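Local coordinates for CELL division control protein 6 (Pyrobaculum aerophilum, PDB 1FNN) that probably takes part in regulating DNA replication as an AAA+ ATPase of the Cdc6/Cdc18 family, with ADP and magnesium bound here, at residues Thr55-Thr60 with Val163-Asn168; Thr60-Trp65 with Ala74-Ile79; Asp132-Leu137 with Asp169-Asn174. All coordinates share one frame; numbering follows the deposited sequence.

Interaction 1 of 3, residues Thr55-Thr60 with Val163-Asn168; sequences TGKTVT and VIVGHN. With MG (magnesium ion), chain C; ADP (adenosine-5'-diphosphate), chain D.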
loop_
_atom_site.group_PDB
_atom_site.type_symbol
_atom_site.label_atom_id
_atom_site.label_comp_id
_atom_site.label_asym_id
_atom_site.label_seq_id
_atom_site.Cartn_x
_atom_site.Cartn_y
_atom_site.Cartn_z
ATOM N N THR A 55 0.118 -3.470 -1.001
ATOM C CA THR A 55 -0.806 -4.131 -1.938
ATOM C C THR A 55 -1.664 -5.178 -1.201
ATOM O O THR A 55 -2.447 -5.847 -1.873
ATOM C CB THR A 55 -0.057 -4.798 -3.087
ATOM O OG1 THR A 55 1.043 -5.634 -2.652
ATOM C CG2 THR A 55 0.562 -3.701 -3.985
ATOM N N GLY A 56 -1.768 -5.146 0.134
ATOM C CA GLY A 56 -2.706 -6.051 0.832
ATOM C C GLY A 56 -2.209 -7.477 1.076
ATOM O O GLY A 56 -3.017 -8.387 1.359
ATOM N N LYS A 57 -0.919 -7.739 1.024
ATOM C CA LYS A 57 -0.424 -9.101 1.231
ATOM C C LYS A 57 -0.725 -9.556 2.679
ATOM O O LYS A 57 -1.364 -10.565 2.890
ATOM C CB LYS A 57 1.048 -9.195 0.876
ATOM C CG LYS A 57 1.417 -8.718 -0.562
ATOM C CD LYS A 57 2.907 -8.862 -0.826
ATOM C CE LYS A 57 3.797 -8.019 0.107
ATOM N NZ LYS A 57 3.557 -6.574 -0.182
ATOM N N THR A 58 -0.300 -8.782 3.672
ATOM C CA THR A 58 -0.480 -9.139 5.079
ATOM C C THR A 58 -1.944 -9.175 5.435
ATOM O O THR A 58 -2.409 -10.148 6.066
ATOM C CB THR A 58 0.221 -8.122 6.011
ATOM O OG1 THR A 58 1.617 -8.236 5.725
ATOM C CG2 THR A 58 -0.023 -8.432 7.502
ATOM N N VAL A 59 -2.696 -8.159 4.980
ATOM C CA VAL A 59 -4.105 -8.124 5.347
ATOM C C VAL A 59 -4.851 -9.314 4.736
ATOM O O VAL A 59 -5.780 -9.830 5.378
ATOM C CB VAL A 59 -4.840 -6.816 5.021
ATOM C CG1 VAL A 59 -5.251 -6.649 3.569
ATOM C CG2 VAL A 59 -6.079 -6.712 5.923
ATOM N N THR A 60 -4.498 -9.679 3.511
ATOM C CA THR A 60 -5.166 -10.810 2.844
ATOM C C THR A 60 -4.956 -12.131 3.605
ATOM O O THR A 60 -5.878 -12.913 3.872
ATOM C CB THR A 60 -4.708 -10.903 1.380
ATOM O OG1 THR A 60 -5.301 -9.755 0.695
ATOM C CG2 THR A 60 -5.218 -12.195 0.743
ATOM N N VAL A 163 3.611 -20.115 4.288
ATOM C CA VAL A 163 3.454 -19.001 3.353
ATOM C C VAL A 163 4.650 -18.058 3.555
ATOM O O VAL A 163 4.938 -17.670 4.711
ATOM C CB VAL A 163 2.147 -18.223 3.573
ATOM C CG1 VAL A 163 2.079 -16.967 2.682
ATOM C CG2 VAL A 163 0.955 -19.099 3.198
ATOM N N ILE A 164 5.311 -17.657 2.468
ATOM C CA ILE A 164 6.369 -16.662 2.525
ATOM C C ILE A 164 6.000 -15.455 1.641
ATOM O O ILE A 164 5.170 -15.554 0.719
ATOM C CB ILE A 164 7.743 -17.174 2.076
ATOM C CG1 ILE A 164 7.767 -17.373 0.563
ATOM C CG2 ILE A 164 8.108 -18.467 2.803
ATOM C CD1 ILE A 164 9.143 -17.791 0.051
ATOM N N VAL A 165 6.434 -14.289 2.101
ATOM C CA VAL A 165 6.003 -13.036 1.513
ATOM C C VAL A 165 7.174 -12.166 1.056
ATOM O O VAL A 165 8.158 -12.021 1.760
ATOM C CB VAL A 165 5.158 -12.238 2.524
ATOM C CG1 VAL A 165 4.669 -10.936 1.895
ATOM C CG2 VAL A 165 3.955 -13.002 3.057
ATOM N N GLY A 166 7.116 -11.714 -0.217
ATOM C CA GLY A 166 8.194 -10.859 -0.719
ATOM C C GLY A 166 7.614 -9.757 -1.602
ATOM O O GLY A 166 6.416 -9.641 -1.804
ATOM N N HIS A 167 8.496 -8.912 -2.133
ATOM C CA HIS A 167 8.121 -7.812 -2.994
ATOM C C HIS A 167 8.055 -8.204 -4.466
ATOM O O HIS A 167 7.179 -7.712 -5.171
ATOM C CB HIS A 167 9.127 -6.644 -2.903
ATOM C CG HIS A 167 8.916 -5.886 -1.622
ATOM N ND1 HIS A 167 9.937 -5.258 -0.947
ATOM C CD2 HIS A 167 7.781 -5.668 -0.902
ATOM C CE1 HIS A 167 9.454 -4.680 0.131
ATOM N NE2 HIS A 167 8.154 -4.914 0.182
ATOM N N ASN A 168 8.948 -9.095 -4.860
ATOM C CA ASN A 168 9.047 -9.526 -6.240
ATOM C C ASN A 168 9.693 -10.903 -6.270
ATOM O O ASN A 168 10.067 -11.409 -5.200
ATOM C CB ASN A 168 9.868 -8.538 -7.095
ATOM C CG ASN A 168 11.144 -8.098 -6.408
ATOM O OD1 ASN A 168 11.362 -6.886 -6.260
ATOM N ND2 ASN A 168 11.990 -9.018 -5.978
HETATM MG MG MG C . 2.775 -6.695 4.835
HETATM P PB ADP D . 1.220 -5.238 2.449
HETATM O O1B ADP D . 1.673 -6.385 3.342
HETATM O O2B ADP D . 0.950 -5.628 1.108
HETATM O O3B ADP D . 2.363 -4.335 2.537
HETATM P PA ADP D . -1.099 -4.448 3.886
HETATM O O1A ADP D . -1.720 -5.780 3.995
HETATM O O2A ADP D . -0.511 -4.023 5.162
HETATM O O3A ADP D . -0.060 -4.429 2.757
HETATM O "O5'" ADP D . -2.204 -3.301 3.501
HETATM C "C5'" ADP D . -1.791 -1.962 3.713
HETATM C "C4'" ADP D . -2.997 -1.235 4.341
HETATM O "O4'" ADP D . -4.059 -1.271 3.415
HETATM C "C3'" ADP D . -3.542 -1.882 5.608
HETATM O "O3'" ADP D . -4.090 -0.860 6.422
HETATM C "C2'" ADP D . -4.545 -2.811 5.011
HETATM O "O2'" ADP D . -5.561 -3.185 5.942
HETATM C "C1'" ADP D . -5.162 -1.918 3.927
HETATM N N9 ADP D . -5.622 -2.758 2.890
HETATM C C8 ADP D . -4.849 -3.314 1.905
HETATM N N7 ADP D . -5.517 -3.834 0.918
HETATM C C5 ADP D . -6.831 -3.601 1.287
HETATM C C6 ADP D . -8.048 -3.935 0.671
HETATM N N6 ADP D . -8.079 -4.608 -0.469
HETATM N N1 ADP D . -9.183 -3.595 1.287
HETATM C C2 ADP D . -9.119 -2.962 2.443
HETATM N N3 ADP D . -8.046 -2.586 3.137
HETATM C C4 ADP D . -6.911 -2.950 2.481
HETATM O O HOH W 1 5.642 -5.593 1.280
HETATM O O HOH W 2 3.892 -8.136 3.873
HETATM O O HOH W 3 4.019 -6.790 6.498
HETATM O O HOH W 4 4.184 -5.139 4.142
HETATM O O HOH W 5 1.799 -5.275 6.234
#

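Interaction 2 of 3, residues Thr60-Trp65 with Ala74-Ile79; sequences TLRKLW and ARFVYI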
loop_
_atom_site.group_PDB
_atom_site.type_symbol
_atom_site.label_atom_id
_atom_site.label_comp_id
_atom_site.label_asym_id
_atom_site.label_seq_id
_atom_site.Cartn_x
_atom_site.Cartn_y
_atom_site.Cartn_z
ATOM N N THR A 60 -4.498 -9.679 3.511
ATOM C CA THR A 60 -5.166 -10.810 2.844
ATOM C C THR A 60 -4.956 -12.131 3.605
ATOM O O THR A 60 -5.878 -12.913 3.872
ATOM C CB THR A 60 -4.708 -10.903 1.380
ATOM O OG1 THR A 60 -5.301 -9.755 0.695
ATOM C CG2 THR A 60 -5.218 -12.195 0.743
ATOM N N LEU A 61 -3.727 -12.353 4.012
ATOM C CA LEU A 61 -3.369 -13.508 4.840
ATOM C C LEU A 61 -4.057 -13.487 6.211
ATOM O O LEU A 61 -4.562 -14.484 6.720
ATOM C CB LEU A 61 -1.881 -13.374 5.092
ATOM C CG LEU A 61 -0.887 -14.198 4.322
ATOM C CD1 LEU A 61 0.487 -13.663 4.729
ATOM C CD2 LEU A 61 -1.138 -15.673 4.597
ATOM N N ARG A 62 -4.167 -12.304 6.846
ATOM C CA ARG A 62 -4.838 -12.190 8.123
ATOM C C ARG A 62 -6.316 -12.506 7.966
ATOM O O ARG A 62 -6.947 -13.110 8.848
ATOM C CB ARG A 62 -4.627 -10.811 8.803
ATOM C CG ARG A 62 -3.140 -10.743 9.250
ATOM C CD ARG A 62 -3.031 -9.751 10.384
ATOM N NE ARG A 62 -1.760 -9.656 11.025
ATOM C CZ ARG A 62 -1.059 -10.395 11.858
ATOM N NH1 ARG A 62 -1.445 -11.566 12.355
ATOM N NH2 ARG A 62 0.137 -9.946 12.246
ATOM N N LYS A 63 -6.901 -12.095 6.844
ATOM C CA LYS A 63 -8.300 -12.351 6.587
ATOM C C LYS A 63 -8.530 -13.858 6.380
ATOM O O LYS A 63 -9.557 -14.399 6.842
ATOM C CB LYS A 63 -8.800 -11.597 5.369
ATOM C CG LYS A 63 -10.178 -12.024 4.894
ATOM C CD LYS A 63 -11.274 -11.552 5.843
ATOM C CE LYS A 63 -11.268 -10.100 6.223
ATOM N NZ LYS A 63 -12.422 -9.714 7.124
ATOM N N LEU A 64 -7.603 -14.466 5.645
ATOM C CA LEU A 64 -7.725 -15.935 5.501
ATOM C C LEU A 64 -7.771 -16.592 6.893
ATOM O O LEU A 64 -8.597 -17.477 7.135
ATOM C CB LEU A 64 -6.549 -16.463 4.704
ATOM C CG LEU A 64 -6.478 -17.895 4.157
ATOM C CD1 LEU A 64 -5.899 -18.851 5.176
ATOM C CD2 LEU A 64 -7.801 -18.384 3.597
ATOM N N TRP A 65 -6.809 -16.287 7.737
ATOM C CA TRP A 65 -6.798 -16.857 9.105
ATOM C C TRP A 65 -8.103 -16.610 9.843
ATOM O O TRP A 65 -8.671 -17.461 10.566
ATOM C CB TRP A 65 -5.624 -16.326 9.940
ATOM C CG TRP A 65 -5.693 -16.921 11.337
ATOM C CD1 TRP A 65 -5.954 -16.259 12.508
ATOM C CD2 TRP A 65 -5.503 -18.299 11.667
ATOM N NE1 TRP A 65 -5.927 -17.170 13.534
ATOM C CE2 TRP A 65 -5.663 -18.416 13.075
ATOM C CE3 TRP A 65 -5.219 -19.439 10.911
ATOM C CZ2 TRP A 65 -5.543 -19.636 13.729
ATOM C CZ3 TRP A 65 -5.097 -20.660 11.586
ATOM C CH2 TRP A 65 -5.259 -20.740 12.978
ATOM N N ALA A 74 -4.973 -26.211 13.451
ATOM C CA ALA A 74 -3.643 -25.720 13.192
ATOM C C ALA A 74 -3.342 -24.492 14.038
ATOM O O ALA A 74 -4.292 -23.716 14.253
ATOM C CB ALA A 74 -3.489 -25.335 11.705
ATOM N N ARG A 75 -2.077 -24.254 14.296
ATOM C CA ARG A 75 -1.692 -23.037 15.039
ATOM C C ARG A 75 -1.114 -21.992 14.069
ATOM O O ARG A 75 -0.230 -22.362 13.287
ATOM C CB ARG A 75 -0.545 -23.382 16.010
ATOM C CG ARG A 75 -0.887 -24.641 16.824
ATOM C CD ARG A 75 -1.806 -24.307 17.974
ATOM N NE ARG A 75 -1.702 -25.401 18.962
ATOM C CZ ARG A 75 -1.086 -25.408 20.141
ATOM N NH1 ARG A 75 -0.444 -24.360 20.610
ATOM N NH2 ARG A 75 -1.152 -26.539 20.832
ATOM N N PHE A 76 -1.592 -20.761 14.100
ATOM C CA PHE A 76 -1.104 -19.733 13.186
ATOM C C PHE A 76 0.115 -19.050 13.805
ATOM O O PHE A 76 -0.024 -18.537 14.916
ATOM C CB PHE A 76 -2.204 -18.677 13.063
ATOM C CG PHE A 76 -1.921 -17.504 12.168
ATOM C CD1 PHE A 76 -1.434 -17.663 10.887
ATOM C CD2 PHE A 76 -2.166 -16.225 12.623
ATOM C CE1 PHE A 76 -1.192 -16.554 10.077
ATOM C CE2 PHE A 76 -1.928 -15.120 11.827
ATOM C CZ PHE A 76 -1.437 -15.276 10.542
ATOM N N VAL A 77 1.280 -19.244 13.244
ATOM C CA VAL A 77 2.536 -18.751 13.768
ATOM C C VAL A 77 3.078 -17.663 12.826
ATOM O O VAL A 77 3.569 -17.936 11.726
ATOM C CB VAL A 77 3.536 -19.907 13.969
ATOM C CG1 VAL A 77 4.859 -19.308 14.454
ATOM C CG2 VAL A 77 3.030 -20.909 15.044
ATOM N N TYR A 78 2.752 -16.431 13.178
ATOM C CA TYR A 78 3.079 -15.305 12.277
ATOM C C TYR A 78 4.457 -14.760 12.599
ATOM O O TYR A 78 4.724 -14.277 13.711
ATOM C CB TYR A 78 1.961 -14.277 12.399
ATOM C CG TYR A 78 2.286 -13.040 11.558
ATOM C CD1 TYR A 78 1.950 -12.994 10.211
ATOM C CD2 TYR A 78 2.934 -11.962 12.152
ATOM C CE1 TYR A 78 2.247 -11.880 9.454
ATOM C CE2 TYR A 78 3.240 -10.832 11.401
ATOM C CZ TYR A 78 2.888 -10.810 10.052
ATOM O OH TYR A 78 3.183 -9.714 9.309
ATOM N N ILE A 79 5.353 -14.758 11.603
ATOM C CA ILE A 79 6.713 -14.283 11.812
ATOM C C ILE A 79 6.947 -13.022 10.968
ATOM O O ILE A 79 6.980 -13.124 9.742
ATOM C CB ILE A 79 7.812 -15.274 11.477
ATOM C CG1 ILE A 79 7.747 -16.613 12.214
ATOM C CG2 ILE A 79 9.214 -14.670 11.777
ATOM C CD1 ILE A 79 7.664 -16.440 13.736
#

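Interaction 3 of 3, residues Asp132-Leu137 with Asp169-Asn174; sequences DDAFNL and DAVLNN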
loop_
_atom_site.group_PDB
_atom_site.type_symbol
_atom_site.label_atom_id
_atom_site.label_comp_id
_atom_site.label_asym_id
_atom_site.label_seq_id
_atom_site.Cartn_x
_atom_site.Cartn_y
_atom_site.Cartn_z
ATOM N N ASP A 132 6.459 -13.406 6.929
ATOM C CA ASP A 132 6.110 -12.163 6.271
ATOM C C ASP A 132 7.367 -11.322 6.039
ATOM O O ASP A 132 8.375 -11.507 6.721
ATOM C CB ASP A 132 5.112 -11.328 7.100
ATOM C CG ASP A 132 4.196 -10.509 6.222
ATOM O OD1 ASP A 132 4.517 -10.305 5.017
ATOM O OD2 ASP A 132 3.142 -10.049 6.707
ATOM N N ASP A 133 7.353 -10.528 4.992
ATOM C CA ASP A 133 8.522 -9.760 4.560
ATOM C C ASP A 133 9.806 -10.556 4.674
ATOM O O ASP A 133 10.787 -10.102 5.263
ATOM C CB ASP A 133 8.690 -8.455 5.352
ATOM C CG ASP A 133 7.417 -7.634 5.160
ATOM O OD1 ASP A 133 6.894 -7.640 4.022
ATOM O OD2 ASP A 133 7.020 -7.034 6.173
ATOM N N ALA A 134 9.795 -11.701 4.016
ATOM C CA ALA A 134 10.871 -12.665 4.032
ATOM C C ALA A 134 12.108 -12.314 3.239
ATOM O O ALA A 134 13.152 -12.930 3.495
ATOM C CB ALA A 134 10.299 -14.015 3.571
ATOM N N PHE A 135 12.103 -11.259 2.460
ATOM C CA PHE A 135 13.280 -10.695 1.814
ATOM C C PHE A 135 14.289 -10.231 2.854
ATOM O O PHE A 135 15.501 -10.259 2.607
ATOM C CB PHE A 135 12.959 -9.517 0.876
ATOM C CG PHE A 135 12.061 -8.468 1.448
ATOM C CD1 PHE A 135 12.567 -7.368 2.114
ATOM C CD2 PHE A 135 10.687 -8.571 1.321
ATOM C CE1 PHE A 135 11.733 -6.401 2.639
ATOM C CE2 PHE A 135 9.835 -7.619 1.837
ATOM C CZ PHE A 135 10.366 -6.525 2.503
ATOM N N ASN A 136 13.837 -9.928 4.075
ATOM C CA ASN A 136 14.711 -9.585 5.173
ATOM C C ASN A 136 15.559 -10.752 5.668
ATOM O O ASN A 136 16.497 -10.458 6.417
ATOM C CB ASN A 136 13.927 -9.019 6.357
ATOM C CG ASN A 136 13.364 -7.649 6.075
ATOM O OD1 ASN A 136 14.104 -6.686 5.866
ATOM N ND2 ASN A 136 12.039 -7.551 6.067
ATOM N N LEU A 137 15.237 -12.009 5.383
ATOM C CA LEU A 137 16.033 -13.103 5.899
ATOM C C LEU A 137 17.171 -13.466 4.927
ATOM O O LEU A 137 17.064 -13.262 3.721
ATOM C CB LEU A 137 15.246 -14.391 6.110
ATOM C CG LEU A 137 13.797 -14.383 6.577
ATOM C CD1 LEU A 137 13.367 -15.774 7.048
ATOM C CD2 LEU A 137 13.504 -13.336 7.633
ATOM N N ASP A 169 10.007 -11.389 -7.460
ATOM C CA ASP A 169 10.588 -12.712 -7.636
ATOM C C ASP A 169 11.975 -12.881 -7.076
ATOM O O ASP A 169 12.460 -14.007 -6.867
ATOM C CB ASP A 169 10.512 -13.080 -9.131
ATOM C CG ASP A 169 9.101 -13.320 -9.605
ATOM O OD1 ASP A 169 8.653 -14.484 -9.636
ATOM O OD2 ASP A 169 8.349 -12.402 -9.973
ATOM N N ALA A 170 12.690 -11.842 -6.688
ATOM C CA ALA A 170 14.021 -11.983 -6.097
ATOM C C ALA A 170 13.996 -12.771 -4.798
ATOM O O ALA A 170 14.961 -13.488 -4.481
ATOM C CB ALA A 170 14.651 -10.626 -5.873
ATOM N N VAL A 171 12.874 -12.740 -4.061
ATOM C CA VAL A 171 12.829 -13.540 -2.826
ATOM C C VAL A 171 12.974 -15.015 -3.182
ATOM O O VAL A 171 13.603 -15.776 -2.435
ATOM C CB VAL A 171 11.597 -13.188 -1.974
ATOM C CG1 VAL A 171 10.309 -13.750 -2.566
ATOM C CG2 VAL A 171 11.816 -13.681 -0.542
ATOM N N LEU A 172 12.416 -15.474 -4.295
ATOM C CA LEU A 172 12.581 -16.833 -4.775
ATOM C C LEU A 172 13.852 -17.073 -5.590
ATOM O O LEU A 172 14.548 -18.089 -5.449
ATOM C CB LEU A 172 11.379 -17.166 -5.684
ATOM C CG LEU A 172 10.021 -17.267 -4.987
ATOM C CD1 LEU A 172 8.937 -17.671 -5.973
ATOM C CD2 LEU A 172 10.104 -18.251 -3.827
ATOM N N ASN A 173 14.193 -16.102 -6.451
ATOM C CA ASN A 173 15.372 -16.231 -7.306
ATOM C C ASN A 173 16.661 -16.363 -6.529
ATOM O O ASN A 173 17.548 -17.087 -6.975
ATOM C CB ASN A 173 15.455 -15.069 -8.301
ATOM C CG ASN A 173 14.351 -15.218 -9.332
ATOM O OD1 ASN A 173 13.819 -16.315 -9.525
ATOM N ND2 ASN A 173 14.001 -14.132 -9.988
ATOM N N ASN A 174 16.784 -15.766 -5.349
ATOM C CA ASN A 174 17.985 -15.876 -4.542
ATOM C C ASN A 174 18.096 -17.212 -3.822
ATOM O O ASN A 174 19.067 -17.444 -3.106
ATOM C CB ASN A 174 18.082 -14.707 -3.566
ATOM C CG ASN A 174 18.132 -13.370 -4.277
ATOM O OD1 ASN A 174 17.846 -12.333 -3.684
ATOM N ND2 ASN A 174 18.493 -13.343 -5.549
#

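Interaction 1 of 3, residues Thr55-Thr60 with Val163-Asn168
K57 sets out with CG anti to its carbonyl carbon (chi1 -55°), runs straight through chi2 and then bends at chi3 (-62°) and chi4 (-66°), which turns its ammonium back to the beta-phosphate of ADP. V165 holds CG1 anti to its backbone N and presents it to the bend: K57 CE lies 3.5 Å from V165 CG1 and 3.6 Å from G166 O, the two side chains crossing obliquely. At the tip, K57 NZ donates to ADP O2B at 3.1 Å, to G51 O, and at 2.7 Å to water 1, which is also held weakly by H167 NE2. O2B takes a second bond, 2.8 Å long, from K57 N, while the amides of G56, T58 and V59 reach other phosphate oxygens in the usual P-loop (Walker A) manner. T58 OG1 binds magnesium at 2.1 Å, and ADP O1B with four waters completes six ligands. G56, the N-cap, has its O gripped from opposite faces by T60 N and T60 OG1. The lysine thus spans from the start of helix 57-68 to the end of strand 160-166, which runs between strands 127-132 and 46-50 of the parallel sheet; V163 and V165 pack on L61 of that helix.

Interaction 2 of 3, residues Thr60-Trp65 with Ala74-Ile79
The W65 indole has F76 CB over the centre of one face and A74 O at its edge, in plane, 3.4 Å from W65 CH2. The five-membered ring of W65 and the F76 ring form an offset stack, centroids 4.3 Å apart and planes at 15°. Each side chain also lays its CB on the other's ring: F76 CB sits 3.4 Å from the centroid of the W65 six-membered ring, and W65 CB 4.2 Å from that of F76. With CG anti to the backbone N in both, each side chain extends toward the other segment, and the two slide past each other in opposite directions. R62, extended from CG to NE, brings NH1 to the edge of the F76 ring, 3.6 Å from F76 CE2. In a cation-pi contact R62 CZ lies 4.1 Å from the Y78 ring centroid, almost straight above it; R62 NH2 comes nearest, 3.3 Å from Y78 CE2, the planes 42° apart. Replacing the indole by an alanine here is likely to strip F76 of its stacking partner on one face and open a gap between helix and strand. Y78 OH is hydrogen-bonded to D132 OD2, beside the magnesium site. Helix segment 60-65 runs nearly antiparallel to strand segment 75-79 (164°), as expected where the P-loop helix forms the beta-alpha-beta crossover from strand 46-50 to an outer strand of the AAA+ parallel sheet.

Interaction 3 of 3, residues Asp132-Leu137 with Asp169-Asn174
Apolar contact between the segments rests on one methyl: V171 CG2 lies 3.9 Å from F135 N, 4.0 Å from A134 C and 4.4 Å from A134 CB. V171 places CG1 between its backbone N and carbonyl carbon (chi1 74°), which leaves CG2 anti to N and facing the peptide joining A134 to F135, so the valine meets main chain more than side chain. Hydrogen bonds instead shape each segment from within. D133 N donates to D132 OD1 at 2.8 Å, on the anti side of the carboxylate and 25° out of its plane. N136 ND2 reaches a lone pair of D133 O in the carbonyl plane at 3.0 Å, and N136 N bonds the same oxygen, two grips that hold the 3-10 turn 134-136. Across from it, N173 N donates to D169 O and N174 N to A170 O. D133 O stands over the F135 ring, 4.2 Å above its plane; the one aromatic meeting is that of F135 with H167. The carboxylates find partners beyond the two segments: D169 forms a salt bridge with R189, and D132 OD2 is hydrogen-bonded to T58 OG1. D132 is seen to bind magnesium in a structure of this protein, but here stands in the second shell, behind the ligand T58. D132, ending strand 127-132, and D133 just after it lie where AAA+ ATPases carry Walker B; strand 160-166 probably ends in the sensor 1 region.

Overall arrangement
From the N terminus, the chain leaves strand 46-50 through the P-loop into helix 57-68, whose start belongs to interaction 1 and whose next turns belong to interaction 2; they share T60. Interaction 2 closes first, a short loop returning to outer strand 75-80. The chain then builds strand 127-132 and opens interaction 3 at 132-137. Strand 160-166 closes interaction 1, the longest loop, which encloses interaction 2; helix 170-173 follows and closes interaction 3, whose segments cross those of interaction 1. D132 and V165 are meeting points: I79 O probably bonds D132 N, and V165 O probably bonds A134 N, joining three neighbouring strands beside the nucleotide site.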